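PDB 3U4J: NAD-dependent aldehyde dehydrogenase from Sinorhizobium meliloti, which probably oxidises aldehydes to carboxylic acids with NAD or NADP as electron acceptor, working as a tetramer. Local coordinates for residues C303-S308 / R453-S458; E418-A423 / L443-R448; A432-T437 / R447-G452. All coordinates share one frame; numbering follows the deposited sequence.

Contact 1 (C303-S308 / R453-S458); sequences CCISGS and RCWINS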
ATOM      1  N   CYS A 303      17.833  -8.679  27.542  1.00  9.90           N
ATOM      2  CA  CYS A 303      16.828  -8.152  26.598  1.00 10.84           C
ATOM      3  C   CYS A 303      17.529  -7.233  25.617  1.00 10.86           C
ATOM      4  O   CYS A 303      18.201  -6.262  26.015  1.00  9.61           O
ATOM      5  CB  CYS A 303      15.728  -7.389  27.359  1.00 10.52           C
ATOM      6  SG  CYS A 303      14.509  -6.658  26.248  1.00 13.06           S
ATOM      7  N   CYS A 304      17.388  -7.548  24.328  1.00 10.61           N
ATOM      8  CA  CYS A 304      18.035  -6.776  23.270  1.00 11.56           C
ATOM      9  C   CYS A 304      17.534  -5.319  23.175  1.00 11.26           C
ATOM     10  O   CYS A 304      18.286  -4.435  22.763  1.00 11.33           O
ATOM     11  CB  CYS A 304      17.850  -7.502  21.928  1.00 12.43           C
ATOM     12  SG  CYS A 304      18.731  -9.135  21.995  1.00 18.52           S
ATOM     13  N   ILE A 305      16.273  -5.095  23.547  1.00 10.40           N
ATOM     14  CA  ILE A 305      15.670  -3.749  23.559  1.00 10.47           C
ATOM     15  C   ILE A 305      15.699  -3.095  24.960  1.00 11.03           C
ATOM     16  O   ILE A 305      14.948  -2.172  25.236  1.00 10.34           O
ATOM     17  CB  ILE A 305      14.219  -3.752  22.973  1.00  9.16           C
ATOM     18  CG1 ILE A 305      13.272  -4.697  23.749  1.00  9.83           C
ATOM     19  CG2 ILE A 305      14.275  -4.120  21.484  1.00  9.47           C
ATOM     20  CD1 ILE A 305      11.780  -4.502  23.444  1.00  9.02           C
ATOM     21  N   SER A 306      16.560  -3.608  25.837  1.00 11.87           N
ATOM     22  CA  SER A 306      16.743  -3.052  27.172  1.00 12.78           C
ATOM     23  C   SER A 306      17.205  -1.599  27.062  1.00 12.84           C
ATOM     24  O   SER A 306      18.000  -1.258  26.172  1.00 11.83           O
ATOM     25  CB  SER A 306      17.827  -3.854  27.891  1.00 12.73           C
ATOM     26  OG  SER A 306      18.008  -3.376  29.203  1.00 16.48           O
ATOM     27  N   GLY A 307      16.691  -0.752  27.951  1.00 13.00           N
ATOM     28  CA  GLY A 307      17.249   0.577  28.140  1.00 12.72           C
ATOM     29  C   GLY A 307      18.462   0.472  29.065  1.00 12.44           C
ATOM     30  O   GLY A 307      18.374   0.743  30.272  1.00 12.74           O
ATOM     31  N   SER A 308      19.592   0.091  28.494  1.00 12.11           N
ATOM     32  CA  SER A 308      20.798  -0.181  29.262  1.00 12.31           C
ATOM     33  C   SER A 308      21.630   1.097  29.512  1.00 12.81           C
ATOM     34  O   SER A 308      22.497   1.115  30.389  1.00 12.51           O
ATOM     35  CB  SER A 308      21.627  -1.264  28.547  1.00 12.68           C
ATOM     36  OG  SER A 308      21.982  -0.855  27.233  1.00 13.32           O
ATOM     37  N   ARG A 453      13.602   0.412  16.501  1.00  8.67           N
ATOM     38  CA  ARG A 453      12.477   0.212  17.411  1.00  8.80           C
ATOM     39  C   ARG A 453      12.529   1.378  18.389  1.00  9.11           C
ATOM     40  O   ARG A 453      13.409   1.420  19.267  1.00  8.43           O
ATOM     41  CB  ARG A 453      12.590  -1.135  18.157  1.00  8.77           C
ATOM     42  CG  ARG A 453      12.622  -2.357  17.231  1.00  9.70           C
ATOM     43  CD  ARG A 453      12.844  -3.663  17.990  1.00  8.25           C
ATOM     44  NE  ARG A 453      11.661  -4.075  18.787  1.00  7.07           N
ATOM     45  CZ  ARG A 453      11.516  -5.296  19.317  1.00  9.11           C
ATOM     46  NH1 ARG A 453      12.434  -6.228  19.076  1.00  6.50           N
ATOM     47  NH2 ARG A 453      10.439  -5.614  20.037  1.00  9.07           N
ATOM     48  N   CYS A 454      11.630   2.347  18.203  1.00  8.45           N
ATOM     49  CA  CYS A 454      11.695   3.578  18.973  1.00  7.84           C
ATOM     50  C   CYS A 454      10.443   3.756  19.780  1.00  7.57           C
ATOM     51  O   CYS A 454       9.384   3.241  19.401  1.00  7.22           O
ATOM     52  CB  CYS A 454      11.882   4.758  18.011  1.00  8.61           C
ATOM     53  SG  CYS A 454      13.556   4.855  17.379  1.00 11.92           S
ATOM     54  N   TRP A 455      10.571   4.475  20.901  1.00  5.95           N
ATOM     55  CA  TRP A 455       9.446   4.746  21.769  1.00  7.17           C
ATOM     56  C   TRP A 455       9.527   6.212  22.215  1.00  7.41           C
ATOM     57  O   TRP A 455      10.632   6.739  22.425  1.00  6.47           O
ATOM     58  CB  TRP A 455       9.494   3.907  23.041  1.00  7.05           C
ATOM     59  CG  TRP A 455       9.028   2.539  22.937  1.00  7.32           C
ATOM     60  CD1 TRP A 455       7.807   2.070  23.307  1.00  7.22           C
ATOM     61  CD2 TRP A 455       9.770   1.419  22.451  1.00  8.99           C
ATOM     62  NE1 TRP A 455       7.738   0.706  23.090  1.00  9.22           N
ATOM     63  CE2 TRP A 455       8.934   0.284  22.564  1.00  8.90           C
ATOM     64  CE3 TRP A 455      11.063   1.260  21.927  1.00  8.88           C
ATOM     65  CZ2 TRP A 455       9.341  -1.000  22.154  1.00  9.31           C
ATOM     66  CZ3 TRP A 455      11.474  -0.023  21.542  1.00  9.25           C
ATOM     67  CH2 TRP A 455      10.610  -1.130  21.658  1.00  9.91           C
ATOM     68  N   ILE A 456       8.370   6.852  22.343  1.00  7.47           N
ATOM     69  CA  ILE A 456       8.301   8.155  23.009  1.00  7.99           C
ATOM     70  C   ILE A 456       7.481   7.988  24.283  1.00  8.72           C
ATOM     71  O   ILE A 456       6.372   7.442  24.226  1.00  8.58           O
ATOM     72  CB  ILE A 456       7.703   9.288  22.079  1.00  8.31           C
ATOM     73  CG1 ILE A 456       8.720   9.670  21.002  1.00  7.13           C
ATOM     74  CG2 ILE A 456       7.352  10.563  22.927  1.00  8.20           C
ATOM     75  CD1 ILE A 456       8.203  10.614  19.935  1.00  9.77           C
ATOM     76  N   ASN A 457       8.024   8.417  25.429  1.00  8.63           N
ATOM     77  CA  ASN A 457       7.288   8.356  26.710  1.00  9.69           C
ATOM     78  C   ASN A 457       6.804   6.951  27.072  1.00  9.44           C
ATOM     79  O   ASN A 457       5.699   6.750  27.620  1.00 10.32           O
ATOM     80  CB  ASN A 457       6.117   9.354  26.713  1.00  9.45           C
ATOM     81  CG  ASN A 457       6.582  10.805  26.594  1.00 10.20           C
ATOM     82  OD1 ASN A 457       5.881  11.660  26.020  1.00 10.96           O
ATOM     83  ND2 ASN A 457       7.760  11.093  27.136  1.00  5.35           N
ATOM     84  N   SER A 458       7.622   5.971  26.718  1.00  8.49           N
ATOM     85  CA  SER A 458       7.274   4.584  26.920  1.00  7.34           C
ATOM     86  C   SER A 458       8.530   3.756  26.652  1.00  7.29           C
ATOM     87  O   SER A 458       9.561   4.282  26.220  1.00  7.06           O
ATOM     88  CB  SER A 458       6.115   4.177  25.975  1.00  7.52           C
ATOM     89  OG  SER A 458       6.348   4.654  24.665  1.00  8.45           O
TER
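A single isoleucine spans a charged group and an aromatic ring: I305 lays one methyl on the guanidinium face of R453 and brings its other branch to the indole of W455. I305 sits in a type I beta turn, C303 to S306, closed by S306 N to C303 O at 3.1 Å. In the aldehyde dehydrogenase fold this turn leads into strand 307-313, whereas R453 and W455 point from strand 453-456. CG2 of I305 stands 3.5 Å above the guanidinium plane, off-centre on the NE and NH1 side, 3.7 Å from both NH1 and CZ of R453. The contact there is purely van der Waals, and the isoleucine meets the arginine roughly perpendicular to its length. A bend at chi3 (72°) swings the R453 head round to meet the methyl. I305 carries CG1 between its backbone N and carbonyl carbon (chi1 59°), a torsion that brings CD1 over the NH2 end of the same guanidinium face, 3.8 Å from R453 NH2, and 4.0 Å from W455 CH2. The indole also meets the H495 ring of the second subunit, planes at about 25°; at its pyrrole end W455 NE1 donates to the backbone O of D461.

Contact 2 (E418-A423 / L443-R448); sequences EAVALA and LQTIRR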
ATOM      1  N   GLU A 418      23.354  17.216  21.874  1.00 15.25           N
ATOM      2  CA  GLU A 418      24.289  16.334  22.579  1.00 15.66           C
ATOM      3  C   GLU A 418      23.680  14.945  22.816  1.00 14.25           C
ATOM      4  O   GLU A 418      24.358  13.931  22.684  1.00 13.71           O
ATOM      5  CB  GLU A 418      24.683  16.895  23.952  1.00 16.19           C
ATOM      6  CG  GLU A 418      25.736  17.968  23.911  1.00 21.88           C
ATOM      7  CD  GLU A 418      25.922  18.663  25.269  1.00 28.59           C
ATOM      8  OE1 GLU A 418      26.388  19.835  25.237  1.00 31.34           O
ATOM      9  OE2 GLU A 418      25.619  18.052  26.341  1.00 27.15           O
ATOM     10  N   ALA A 419      22.419  14.931  23.224  1.00 13.22           N
ATOM     11  CA  ALA A 419      21.720  13.691  23.542  1.00 13.43           C
ATOM     12  C   ALA A 419      21.665  12.810  22.313  1.00 12.80           C
ATOM     13  O   ALA A 419      21.832  11.597  22.409  1.00 12.81           O
ATOM     14  CB  ALA A 419      20.316  13.974  24.044  1.00 12.88           C
ATOM     15  N   VAL A 420      21.418  13.424  21.155  1.00 12.76           N
ATOM     16  CA  VAL A 420      21.405  12.669  19.892  1.00 11.87           C
ATOM     17  C   VAL A 420      22.781  12.075  19.585  1.00 12.38           C
ATOM     18  O   VAL A 420      22.900  10.869  19.271  1.00 12.16           O
ATOM     19  CB  VAL A 420      20.862  13.489  18.702  1.00 11.24           C
ATOM     20  CG1 VAL A 420      21.102  12.720  17.363  1.00 11.27           C
ATOM     21  CG2 VAL A 420      19.379  13.758  18.898  1.00 10.97           C
ATOM     22  N   ALA A 421      23.827  12.894  19.691  1.00 12.15           N
ATOM     23  CA  ALA A 421      25.172  12.397  19.418  1.00 12.70           C
ATOM     24  C   ALA A 421      25.555  11.256  20.386  1.00 12.43           C
ATOM     25  O   ALA A 421      26.138  10.249  19.978  1.00 13.29           O
ATOM     26  CB  ALA A 421      26.214  13.553  19.459  1.00 13.22           C
ATOM     27  N   LEU A 422      25.222  11.396  21.662  1.00 12.31           N
ATOM     28  CA  LEU A 422      25.498  10.310  22.631  1.00 12.33           C
ATOM     29  C   LEU A 422      24.718   9.035  22.294  1.00 11.84           C
ATOM     30  O   LEU A 422      25.283   7.913  22.288  1.00 12.06           O
ATOM     31  CB  LEU A 422      25.186  10.755  24.065  1.00 12.93           C
ATOM     32  CG  LEU A 422      26.191  11.750  24.665  1.00 15.56           C
ATOM     33  CD1 LEU A 422      25.683  12.297  26.007  1.00 16.32           C
ATOM     34  CD2 LEU A 422      27.576  11.126  24.856  1.00 17.09           C
ATOM     35  N   ALA A 423      23.428   9.201  22.005  1.00 11.13           N
ATOM     36  CA  ALA A 423      22.569   8.075  21.660  1.00 12.16           C
ATOM     37  C   ALA A 423      23.126   7.305  20.471  1.00 12.91           C
ATOM     38  O   ALA A 423      23.154   6.072  20.497  1.00 14.09           O
ATOM     39  CB  ALA A 423      21.097   8.547  21.380  1.00 11.68           C
ATOM     40  N   LEU A 443       9.713  14.479  18.943  1.00 11.66           N
ATOM     41  CA  LEU A 443       9.719  14.000  17.552  1.00 12.07           C
ATOM     42  C   LEU A 443      11.035  14.226  16.800  1.00 12.58           C
ATOM     43  O   LEU A 443      11.469  13.334  16.045  1.00 11.48           O
ATOM     44  CB  LEU A 443       8.509  14.540  16.757  1.00 11.44           C
ATOM     45  CG  LEU A 443       7.181  13.904  17.221  1.00 13.41           C
ATOM     46  CD1 LEU A 443       5.999  14.626  16.612  1.00 13.94           C
ATOM     47  CD2 LEU A 443       7.125  12.400  16.862  1.00 13.22           C
ATOM     48  N   GLN A 444      11.673  15.396  16.972  1.00 12.17           N
ATOM     49  CA  GLN A 444      12.965  15.615  16.304  1.00 12.12           C
ATOM     50  C   GLN A 444      14.064  14.718  16.870  1.00 12.13           C
ATOM     51  O   GLN A 444      14.905  14.227  16.121  1.00 12.08           O
ATOM     52  CB  GLN A 444      13.406  17.078  16.289  1.00 13.39           C
ATOM     53  CG  GLN A 444      12.492  17.998  15.482  1.00 14.92           C
ATOM     54  CD  GLN A 444      12.651  17.908  13.951  1.00 18.98           C
ATOM     55  OE1 GLN A 444      12.642  18.947  13.269  1.00 21.27           O
ATOM     56  NE2 GLN A 444      12.764  16.681  13.403  1.00 17.06           N
ATOM     57  N   THR A 445      14.030  14.454  18.172  1.00 11.73           N
ATOM     58  CA  THR A 445      15.030  13.565  18.752  1.00 10.80           C
ATOM     59  C   THR A 445      14.829  12.144  18.214  1.00 11.00           C
ATOM     60  O   THR A 445      15.781  11.521  17.798  1.00 10.61           O
ATOM     61  CB  THR A 445      15.063  13.632  20.300  1.00 10.99           C
ATOM     62  OG1 THR A 445      15.278  15.000  20.712  1.00 10.81           O
ATOM     63  CG2 THR A 445      16.205  12.812  20.847  1.00  9.99           C
ATOM     64  N   ILE A 446      13.586  11.660  18.192  1.00 10.97           N
ATOM     65  CA  ILE A 446      13.317  10.306  17.717  1.00 11.50           C
ATOM     66  C   ILE A 446      13.620  10.119  16.208  1.00 10.81           C
ATOM     67  O   ILE A 446      14.129   9.074  15.799  1.00 10.10           O
ATOM     68  CB  ILE A 446      11.914   9.810  18.206  1.00 11.96           C
ATOM     69  CG1 ILE A 446      11.978   8.348  18.666  1.00 14.40           C
ATOM     70  CG2 ILE A 446      10.837   9.979  17.160  1.00 14.31           C
ATOM     71  CD1 ILE A 446      12.890   8.114  19.864  1.00 10.50           C
ATOM     72  N   ARG A 447      13.366  11.148  15.395  1.00 10.71           N
ATOM     73  CA  ARG A 447      13.732  11.134  13.978  1.00 10.52           C
ATOM     74  C   ARG A 447      15.237  11.119  13.737  1.00 10.76           C
ATOM     75  O   ARG A 447      15.687  10.639  12.684  1.00 10.56           O
ATOM     76  CB  ARG A 447      13.148  12.332  13.237  1.00 10.67           C
ATOM     77  CG  ARG A 447      11.651  12.258  13.094  1.00 11.75           C
ATOM     78  CD  ARG A 447      11.092  13.574  12.563  1.00 14.16           C
ATOM     79  NE  ARG A 447      11.008  13.596  11.101  1.00 14.49           N
ATOM     80  CZ  ARG A 447      11.025  14.710  10.364  1.00 15.84           C
ATOM     81  NH1 ARG A 447      11.176  15.900  10.927  1.00 12.73           N
ATOM     82  NH2 ARG A 447      10.924  14.636   9.045  1.00 17.36           N
ATOM     83  N   ARG A 448      16.005  11.645  14.686  1.00  9.98           N
ATOM     84  CA  ARG A 448      17.462  11.724  14.520  1.00 11.32           C
ATOM     85  C   ARG A 448      18.238  10.548  15.120  1.00 10.79           C
ATOM     86  O   ARG A 448      19.415  10.397  14.841  1.00 11.62           O
ATOM     87  CB  ARG A 448      17.990  13.054  15.076  1.00 11.11           C
ATOM     88  CG  ARG A 448      17.642  14.215  14.147  1.00 12.33           C
ATOM     89  CD  ARG A 448      17.640  15.572  14.821  1.00 13.57           C
ATOM     90  NE  ARG A 448      17.020  16.557  13.916  1.00 15.40           N
ATOM     91  CZ  ARG A 448      17.023  17.878  14.137  1.00 19.32           C
ATOM     92  NH1 ARG A 448      17.591  18.380  15.245  1.00 16.35           N
ATOM     93  NH2 ARG A 448      16.464  18.695  13.263  1.00 16.58           N
TER
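Segments 418-423 and 443-448 come nearest at V420 and T445, whose CA atoms are 6.5 Å apart. No hydrogen bond joins them; each keeps its own helical bonding, such as L422 N to E418 O and R447 N to L443 O. The second helix ends here, and R448 N is shared between T445 O (3.1 Å) and, weakly, Q444 O. The two neighbouring helices pack side by side against the sheet of this aldehyde dehydrogenase domain, A419 reaching F413 of strand 407-413 and T445 reaching V434 of strand 431-435.

V420 carries most of the contact from its side, directed at the other helix. CG2 lies 3.8 Å from T445 CG2, the two side chains alongside and pointing opposite ways, and also borders R448 CB. CG1, anti to the backbone N of V420 (chi1 170°), meets R448 alone, 3.8 Å from R448 O and 3.9 Å from R448 CB. T445 presents its methyl to V420 while its hydroxyl turns back to donate to the backbone O of T441. R448 offers only the root of its side chain: beyond CB the chain runs extended, the guanidinium has one face over Q444 CB, and NH2 makes a salt bridge with D151 of the fourth subunit.

The R448 carbonyl beside V420 CG1 also accepts a bond from N424 ND2. Dispersion therefore joins the helices at V420, while polar groups are served around it: T445 OG1 by its own helix, R448 O by N424, and the R448 charge at a subunit interface.

Contact 3 (A432-T437 / R447-G452); sequences ASVWST and RRIRAG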
ATOM      1  N   ALA A 432      15.481   2.644  21.189  1.00 10.16           N
ATOM      2  CA  ALA A 432      15.731   3.910  21.891  1.00  8.69           C
ATOM      3  C   ALA A 432      14.401   4.447  22.368  1.00  8.53           C
ATOM      4  O   ALA A 432      13.382   4.229  21.720  1.00  6.61           O
ATOM      5  CB  ALA A 432      16.398   4.928  20.947  1.00  8.69           C
ATOM      6  N   SER A 433      14.410   5.126  23.513  1.00  7.89           N
ATOM      7  CA  SER A 433      13.246   5.839  23.994  1.00  8.60           C
ATOM      8  C   SER A 433      13.600   7.293  24.249  1.00  9.31           C
ATOM      9  O   SER A 433      14.690   7.579  24.731  1.00  9.16           O
ATOM     10  CB  SER A 433      12.788   5.285  25.336  1.00  8.87           C
ATOM     11  OG  SER A 433      12.213   4.011  25.194  1.00  9.70           O
ATOM     12  N   VAL A 434      12.647   8.185  23.979  1.00  8.99           N
ATOM     13  CA  VAL A 434      12.742   9.608  24.330  1.00  9.40           C
ATOM     14  C   VAL A 434      11.582   9.947  25.266  1.00  9.17           C
ATOM     15  O   VAL A 434      10.409   9.626  24.971  1.00  8.69           O
ATOM     16  CB  VAL A 434      12.736  10.526  23.080  1.00  9.52           C
ATOM     17  CG1 VAL A 434      12.714  12.004  23.493  1.00  9.14           C
ATOM     18  CG2 VAL A 434      13.962  10.247  22.234  1.00  9.46           C
ATOM     19  N   TRP A 435      11.918  10.533  26.419  1.00  9.20           N
ATOM     20  CA  TRP A 435      10.919  11.039  27.367  1.00  9.31           C
ATOM     21  C   TRP A 435      10.924  12.572  27.400  1.00  9.63           C
ATOM     22  O   TRP A 435      11.927  13.180  27.769  1.00  9.09           O
ATOM     23  CB  TRP A 435      11.169  10.471  28.768  1.00 10.36           C
ATOM     24  CG  TRP A 435      11.079   8.936  28.858  1.00  9.33           C
ATOM     25  CD1 TRP A 435      12.024   8.045  28.478  1.00 10.86           C
ATOM     26  CD2 TRP A 435       9.969   8.164  29.356  1.00 10.64           C
ATOM     27  NE1 TRP A 435      11.584   6.746  28.718  1.00 10.00           N
ATOM     28  CE2 TRP A 435      10.329   6.798  29.263  1.00 11.23           C
ATOM     29  CE3 TRP A 435       8.717   8.498  29.898  1.00 10.97           C
ATOM     30  CZ2 TRP A 435       9.473   5.760  29.667  1.00  9.01           C
ATOM     31  CZ3 TRP A 435       7.878   7.472  30.317  1.00 11.02           C
ATOM     32  CH2 TRP A 435       8.258   6.114  30.186  1.00 11.36           C
ATOM     33  N   SER A 436       9.812  13.190  26.986  1.00  9.84           N
ATOM     34  CA  SER A 436       9.691  14.652  26.897  1.00  9.80           C
ATOM     35  C   SER A 436       8.224  14.996  26.686  1.00 10.64           C
ATOM     36  O   SER A 436       7.483  14.202  26.097  1.00 11.12           O
ATOM     37  CB  SER A 436      10.544  15.213  25.757  1.00  9.89           C
ATOM     38  OG  SER A 436      10.303  16.607  25.588  1.00 12.06           O
ATOM     39  N   THR A 437       7.785  16.162  27.173  1.00 10.57           N
ATOM     40  CA  THR A 437       6.398  16.604  26.941  1.00 10.89           C
ATOM     41  C   THR A 437       6.373  17.614  25.789  1.00 11.04           C
ATOM     42  O   THR A 437       5.320  18.168  25.457  1.00 10.96           O
ATOM     43  CB  THR A 437       5.833  17.320  28.193  1.00 12.08           C
ATOM     44  OG1 THR A 437       6.853  18.205  28.704  1.00 11.30           O
ATOM     45  CG2 THR A 437       5.420  16.309  29.254  1.00 10.52           C
ATOM     46  N   ARG A 447      13.366  11.148  15.395  1.00 10.71           N
ATOM     47  CA  ARG A 447      13.732  11.134  13.978  1.00 10.52           C
ATOM     48  C   ARG A 447      15.237  11.119  13.737  1.00 10.76           C
ATOM     49  O   ARG A 447      15.687  10.639  12.684  1.00 10.56           O
ATOM     50  CB  ARG A 447      13.148  12.332  13.237  1.00 10.67           C
ATOM     51  CG  ARG A 447      11.651  12.258  13.094  1.00 11.75           C
ATOM     52  CD  ARG A 447      11.092  13.574  12.563  1.00 14.16           C
ATOM     53  NE  ARG A 447      11.008  13.596  11.101  1.00 14.49           N
ATOM     54  CZ  ARG A 447      11.025  14.710  10.364  1.00 15.84           C
ATOM     55  NH1 ARG A 447      11.176  15.900  10.927  1.00 12.73           N
ATOM     56  NH2 ARG A 447      10.924  14.636   9.045  1.00 17.36           N
ATOM     57  N   ARG A 448      16.005  11.645  14.686  1.00  9.98           N
ATOM     58  CA  ARG A 448      17.462  11.724  14.520  1.00 11.32           C
ATOM     59  C   ARG A 448      18.238  10.548  15.120  1.00 10.79           C
ATOM     60  O   ARG A 448      19.415  10.397  14.841  1.00 11.62           O
ATOM     61  CB  ARG A 448      17.990  13.054  15.076  1.00 11.11           C
ATOM     62  CG  ARG A 448      17.642  14.215  14.147  1.00 12.33           C
ATOM     63  CD  ARG A 448      17.640  15.572  14.821  1.00 13.57           C
ATOM     64  NE  ARG A 448      17.020  16.557  13.916  1.00 15.40           N
ATOM     65  CZ  ARG A 448      17.023  17.878  14.137  1.00 19.32           C
ATOM     66  NH1 ARG A 448      17.591  18.380  15.245  1.00 16.35           N
ATOM     67  NH2 ARG A 448      16.464  18.695  13.263  1.00 16.58           N
ATOM     68  N   ILE A 449      17.589   9.726  15.937  1.00 10.06           N
ATOM     69  CA  ILE A 449      18.286   8.575  16.550  1.00  9.82           C
ATOM     70  C   ILE A 449      18.254   7.397  15.565  1.00 10.62           C
ATOM     71  O   ILE A 449      17.194   7.070  15.023  1.00 10.22           O
ATOM     72  CB  ILE A 449      17.693   8.205  17.921  1.00 10.30           C
ATOM     73  CG1 ILE A 449      18.005   9.338  18.913  1.00 10.53           C
ATOM     74  CG2 ILE A 449      18.254   6.868  18.428  1.00  7.81           C
ATOM     75  CD1 ILE A 449      17.249   9.238  20.248  1.00 12.20           C
ATOM     76  N   ARG A 450      19.423   6.799  15.310  1.00 10.58           N
ATOM     77  CA  ARG A 450      19.538   5.710  14.330  1.00 11.46           C
ATOM     78  C   ARG A 450      19.239   4.345  14.942  1.00 11.19           C
ATOM     79  O   ARG A 450      20.142   3.558  15.218  1.00 11.73           O
ATOM     80  CB  ARG A 450      20.910   5.762  13.650  1.00 11.34           C
ATOM     81  CG  ARG A 450      21.060   7.030  12.826  1.00 14.83           C
ATOM     82  CD  ARG A 450      22.504   7.277  12.479  1.00 18.11           C
ATOM     83  NE  ARG A 450      22.662   8.460  11.621  1.00 20.05           N
ATOM     84  CZ  ARG A 450      23.798   8.765  10.992  1.00 21.70           C
ATOM     85  NH1 ARG A 450      24.862   7.967  11.133  1.00 19.13           N
ATOM     86  NH2 ARG A 450      23.870   9.846  10.216  1.00 19.87           N
ATOM     87  N   ALA A 451      17.958   4.093  15.189  1.00 11.22           N
ATOM     88  CA  ALA A 451      17.509   2.846  15.800  1.00 10.94           C
ATOM     89  C   ALA A 451      16.148   2.487  15.206  1.00 10.54           C
ATOM     90  O   ALA A 451      15.366   3.378  14.887  1.00 10.52           O
ATOM     91  CB  ALA A 451      17.397   2.989  17.303  1.00 11.05           C
ATOM     92  N   GLY A 452      15.892   1.192  15.032  1.00 10.18           N
ATOM     93  CA  GLY A 452      14.671   0.711  14.343  1.00  9.36           C
ATOM     94  C   GLY A 452      13.430   0.596  15.190  1.00  9.05           C
ATOM     95  O   GLY A 452      12.316   0.667  14.665  1.00  9.14           O
TER
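A432 begins the contact by directing its CB at the chain that leaves helix 439-448. Its methyl is 3.7 Å from I449 CG2 and 4.2 Å from A451 CB, so two alternate residues of the connecting loop meet one small side chain. The backbones come nearest here too, with the CA atoms of A432 and A451 6.4 Å apart. S433 points the opposite way, its OG donating to the backbone O of S458. V434 turns back toward the loop, its CG2 lying 4.0 Å from I449 CD1; of its two methyls this is the one beside the backbone N, CG1 standing anti to that N (chi1 175°).

I449 thus serves both strand residues with different branches. Its CG2 is anti to the backbone N and meets A432, while CG1, beside that N (chi1 -68°), carries CD1 along the strand to V434. The contact lies inside a beta-alpha-beta unit made of strand 431-435, helix 439-448 and strand 453-456. The two strands run parallel as neighbours, and I449 is the first residue past the helix to abandon helical angles. Its side chain packs on the helix side of the sheet, also touching I278 of strand 275-279 and A423 of helix 416-424. An inverse gamma turn centred on R450, with a weak A451 N to I449 O bond of 3.1 Å, brings the A451 methyl back toward the strand, while R450 itself points away. All four touching residues are buried and meet through carbon alone, with no hydrogen bond between the two segments.

Past V434 the chain moves away from the loop: W435 continues the alternation on the S433 side, with NE1 hydrogen-bonded to Q277 OE1, and the hydroxyls of S436 and T437 both bond to D282.

Overall arrangement
All three contacts lie in the domain built on the sheet that holds strands 275-279, 307-313, 431-435 and 453-456. Along the chain the order is 303-308, 418-423, 432-437, 443-452, 453-458, so contacts 2 and 3 are nested inside the loop closed by contact 1. Contacts 2 and 3, centres about 6 Å apart, share R447 and R448; contact 1 is centred about 9 Å from contact 3 and about 14 Å from contact 2. Helices 416-424 and 439-448 lie together on one face of that sheet, while I305 meets side chains on the other. Strand 453-456 pairs in parallel with a strand of the second subunit, continuing the sheet across the tetramer interface.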